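Local coordinates for protein p13 MTCP-1 (Homo sapiens, PDB 1A1X) that binds the PH domain of the kinases AKT1 and AKT2, enhances their phosphorylation and activation, and is the product of a proto-oncogene involved in T cell malignancies, at residues A[65-70]-A[80-86]. Residues are numbered along the deposited sequence; the frame is centred on the assembly and turned at random.
Sequences QLPLMW and DNNSRLW
Trp-70 drives the edge of its indole into the face of Trp-86, a T-shaped pair with planes at 90° and NE1 of Trp-70 leading, 3.3 Å from CG of Trp-86. That N-H therefore faces a pi cloud, while the indole N-H of Trp-86 takes a conventional acceptor: NE1 gives a nearly straight bond (176°) to OD2 of Asp-80, 2.9 Å away and in the plane of the ring. This helps to set the rotation of Trp-86. The other carboxylate oxygen, OD1, accepts from the backbone N of Asn-82, making an Asx turn, and of Arg-84, from opposite faces of the carboxylate. A lysine in place of Trp-86 would probably leave OD2 without its indole donor and the NE1 edge of Trp-70 without a face to meet. From within the turn, OD1 of Asn-81 accepts from N of Met-69 at 3.2 Å and, weakly, from N of Leu-68 at 2.9 Å; CG tucked between backbone N and carbonyl carbon (chi1 51°) turns the amide toward them. Pro-67 packs its CB 3.5 Å from CB of Asp-80 and its CG over a face of Trp-70; its O is bonded to OH of Tyr-22. Ser-83 N gives to Asp-80 O and Asp-80 N to Arg-84 O, closing a type I turn with a G1 bulge, the 3:5 hairpin joining strands 77-80 and 85-94 in the closed antiparallel eight-stranded barrel of the TCL1 family.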
loop_
_atom_site.group_PDB
_atom_site.type_symbol
_atom_site.label_atom_id
_atom_site.label_comp_id
_atom_site.label_asym_id
_atom_site.label_seq_id
_atom_site.Cartn_x
_atom_site.Cartn_y
_atom_site.Cartn_z
ATOM N N GLN A 65 -5.916 17.414 10.998
ATOM C CA GLN A 65 -5.307 16.150 11.430
ATOM C C GLN A 65 -3.915 15.972 10.794
ATOM O O GLN A 65 -3.073 15.220 11.293
ATOM C CB GLN A 65 -6.206 14.965 11.059
ATOM C CG GLN A 65 -7.540 14.947 11.794
ATOM C CD GLN A 65 -8.375 13.740 11.429
ATOM O OE1 GLN A 65 -9.027 13.720 10.390
ATOM N NE2 GLN A 65 -8.343 12.718 12.271
ATOM N N LEU A 66 -3.704 16.657 9.676
ATOM C CA LEU A 66 -2.442 16.632 8.935
ATOM C C LEU A 66 -1.559 17.797 9.400
ATOM O O LEU A 66 -2.064 18.856 9.799
ATOM C CB LEU A 66 -2.719 16.738 7.428
ATOM C CG LEU A 66 -2.906 15.460 6.604
ATOM C CD1 LEU A 66 -3.051 14.234 7.489
ATOM C CD2 LEU A 66 -4.096 15.622 5.671
ATOM N N PRO A 67 -0.231 17.633 9.310
ATOM C CA PRO A 67 0.712 18.672 9.734
ATOM C C PRO A 67 0.983 19.789 8.740
ATOM O O PRO A 67 0.606 19.712 7.567
ATOM C CB PRO A 67 1.978 17.869 10.019
ATOM C CG PRO A 67 1.945 16.837 8.936
ATOM C CD PRO A 67 0.483 16.412 8.888
ATOM N N LEU A 68 1.634 20.838 9.239
ATOM C CA LEU A 68 2.009 21.988 8.423
ATOM C C LEU A 68 3.158 21.585 7.504
ATOM O O LEU A 68 3.306 22.127 6.409
ATOM C CB LEU A 68 2.477 23.152 9.302
ATOM C CG LEU A 68 1.513 23.820 10.278
ATOM C CD1 LEU A 68 2.255 24.915 11.022
ATOM C CD2 LEU A 68 0.324 24.402 9.545
ATOM N N MET A 69 3.968 20.632 7.951
ATOM C CA MET A 69 5.098 20.187 7.154
ATOM C C MET A 69 5.621 18.814 7.536
ATOM O O MET A 69 5.507 18.385 8.684
ATOM C CB MET A 69 6.248 21.180 7.282
ATOM C CG MET A 69 6.791 21.279 8.694
ATOM S SD MET A 69 8.584 21.226 8.747
ATOM C CE MET A 69 8.853 19.496 8.991
ATOM N N TRP A 70 6.227 18.154 6.554
ATOM C CA TRP A 70 6.841 16.844 6.721
ATOM C C TRP A 70 8.252 17.010 6.186
ATOM O O TRP A 70 8.439 17.621 5.139
ATOM C CB TRP A 70 6.123 15.786 5.879
ATOM C CG TRP A 70 4.974 15.109 6.543
ATOM C CD1 TRP A 70 5.011 14.358 7.678
ATOM C CD2 TRP A 70 3.637 15.009 6.038
ATOM N NE1 TRP A 70 3.782 13.782 7.901
ATOM C CE2 TRP A 70 2.922 14.163 6.908
ATOM C CE3 TRP A 70 2.977 15.548 4.923
ATOM C CZ2 TRP A 70 1.573 13.837 6.702
ATOM C CZ3 TRP A 70 1.636 15.228 4.716
ATOM C CH2 TRP A 70 0.948 14.376 5.606
ATOM N N ASP A 80 7.243 15.557 11.302
ATOM C CA ASP A 80 6.426 16.736 11.061
ATOM C C ASP A 80 6.847 17.918 11.934
ATOM O O ASP A 80 7.846 17.842 12.660
ATOM C CB ASP A 80 4.928 16.426 11.218
ATOM C CG ASP A 80 4.528 15.985 12.637
ATOM O OD1 ASP A 80 5.215 16.318 13.624
ATOM O OD2 ASP A 80 3.479 15.309 12.761
ATOM N N ASN A 81 6.070 18.994 11.882
ATOM C CA ASN A 81 6.364 20.195 12.657
ATOM C C ASN A 81 6.181 20.045 14.170
ATOM O O ASN A 81 6.687 20.862 14.935
ATOM C CB ASN A 81 5.542 21.365 12.134
ATOM C CG ASN A 81 4.096 21.028 12.030
ATOM O OD1 ASN A 81 3.686 20.281 11.144
ATOM N ND2 ASN A 81 3.308 21.530 12.967
ATOM N N ASN A 82 5.481 18.995 14.595
ATOM C CA ASN A 82 5.268 18.724 16.022
ATOM C C ASN A 82 6.260 17.682 16.557
ATOM O O ASN A 82 6.115 17.210 17.682
ATOM C CB ASN A 82 3.850 18.207 16.261
ATOM C CG ASN A 82 2.792 19.205 15.872
ATOM O OD1 ASN A 82 1.751 18.845 15.323
ATOM N ND2 ASN A 82 3.047 20.471 16.156
ATOM N N SER A 83 7.243 17.314 15.736
ATOM C CA SER A 83 8.267 16.312 16.070
ATOM C C SER A 83 7.783 14.866 16.020
ATOM O O SER A 83 8.502 13.960 16.446
ATOM C CB SER A 83 8.919 16.575 17.435
ATOM O OG SER A 83 9.876 17.608 17.347
ATOM N N ARG A 84 6.574 14.648 15.511
ATOM C CA ARG A 84 6.034 13.299 15.408
ATOM C C ARG A 84 6.586 12.624 14.163
ATOM O O ARG A 84 6.921 13.295 13.190
ATOM C CB ARG A 84 4.519 13.342 15.347
ATOM C CG ARG A 84 3.908 14.002 16.542
ATOM C CD ARG A 84 2.426 14.182 16.345
ATOM N NE ARG A 84 1.817 14.916 17.452
ATOM C CZ ARG A 84 0.838 15.802 17.306
ATOM N NH1 ARG A 84 0.358 16.065 16.095
ATOM N NH2 ARG A 84 0.339 16.424 18.368
ATOM N N LEU A 85 6.692 11.298 14.212
ATOM C CA LEU A 85 7.211 10.503 13.104
ATOM C C LEU A 85 6.112 9.782 12.352
ATOM O O LEU A 85 5.160 9.280 12.946
ATOM C CB LEU A 85 8.236 9.484 13.603
ATOM C CG LEU A 85 9.717 9.869 13.578
ATOM C CD1 LEU A 85 9.917 11.267 14.106
ATOM C CD2 LEU A 85 10.511 8.870 14.394
ATOM N N TRP A 86 6.247 9.766 11.032
ATOM C CA TRP A 86 5.293 9.116 10.146
ATOM C C TRP A 86 6.064 8.087 9.338
ATOM O O TRP A 86 6.998 8.433 8.625
ATOM C CB TRP A 86 4.655 10.127 9.195
ATOM C CG TRP A 86 3.822 11.162 9.876
ATOM C CD1 TRP A 86 4.269 12.169 10.688
ATOM C CD2 TRP A 86 2.400 11.320 9.787
ATOM N NE1 TRP A 86 3.216 12.940 11.106
ATOM C CE2 TRP A 86 2.055 12.446 10.571
ATOM C CE3 TRP A 86 1.382 10.623 9.120
ATOM C CZ2 TRP A 86 0.734 12.894 10.709
ATOM C CZ3 TRP A 86 0.069 11.069 9.251
ATOM C CH2 TRP A 86 -0.243 12.193 10.041
#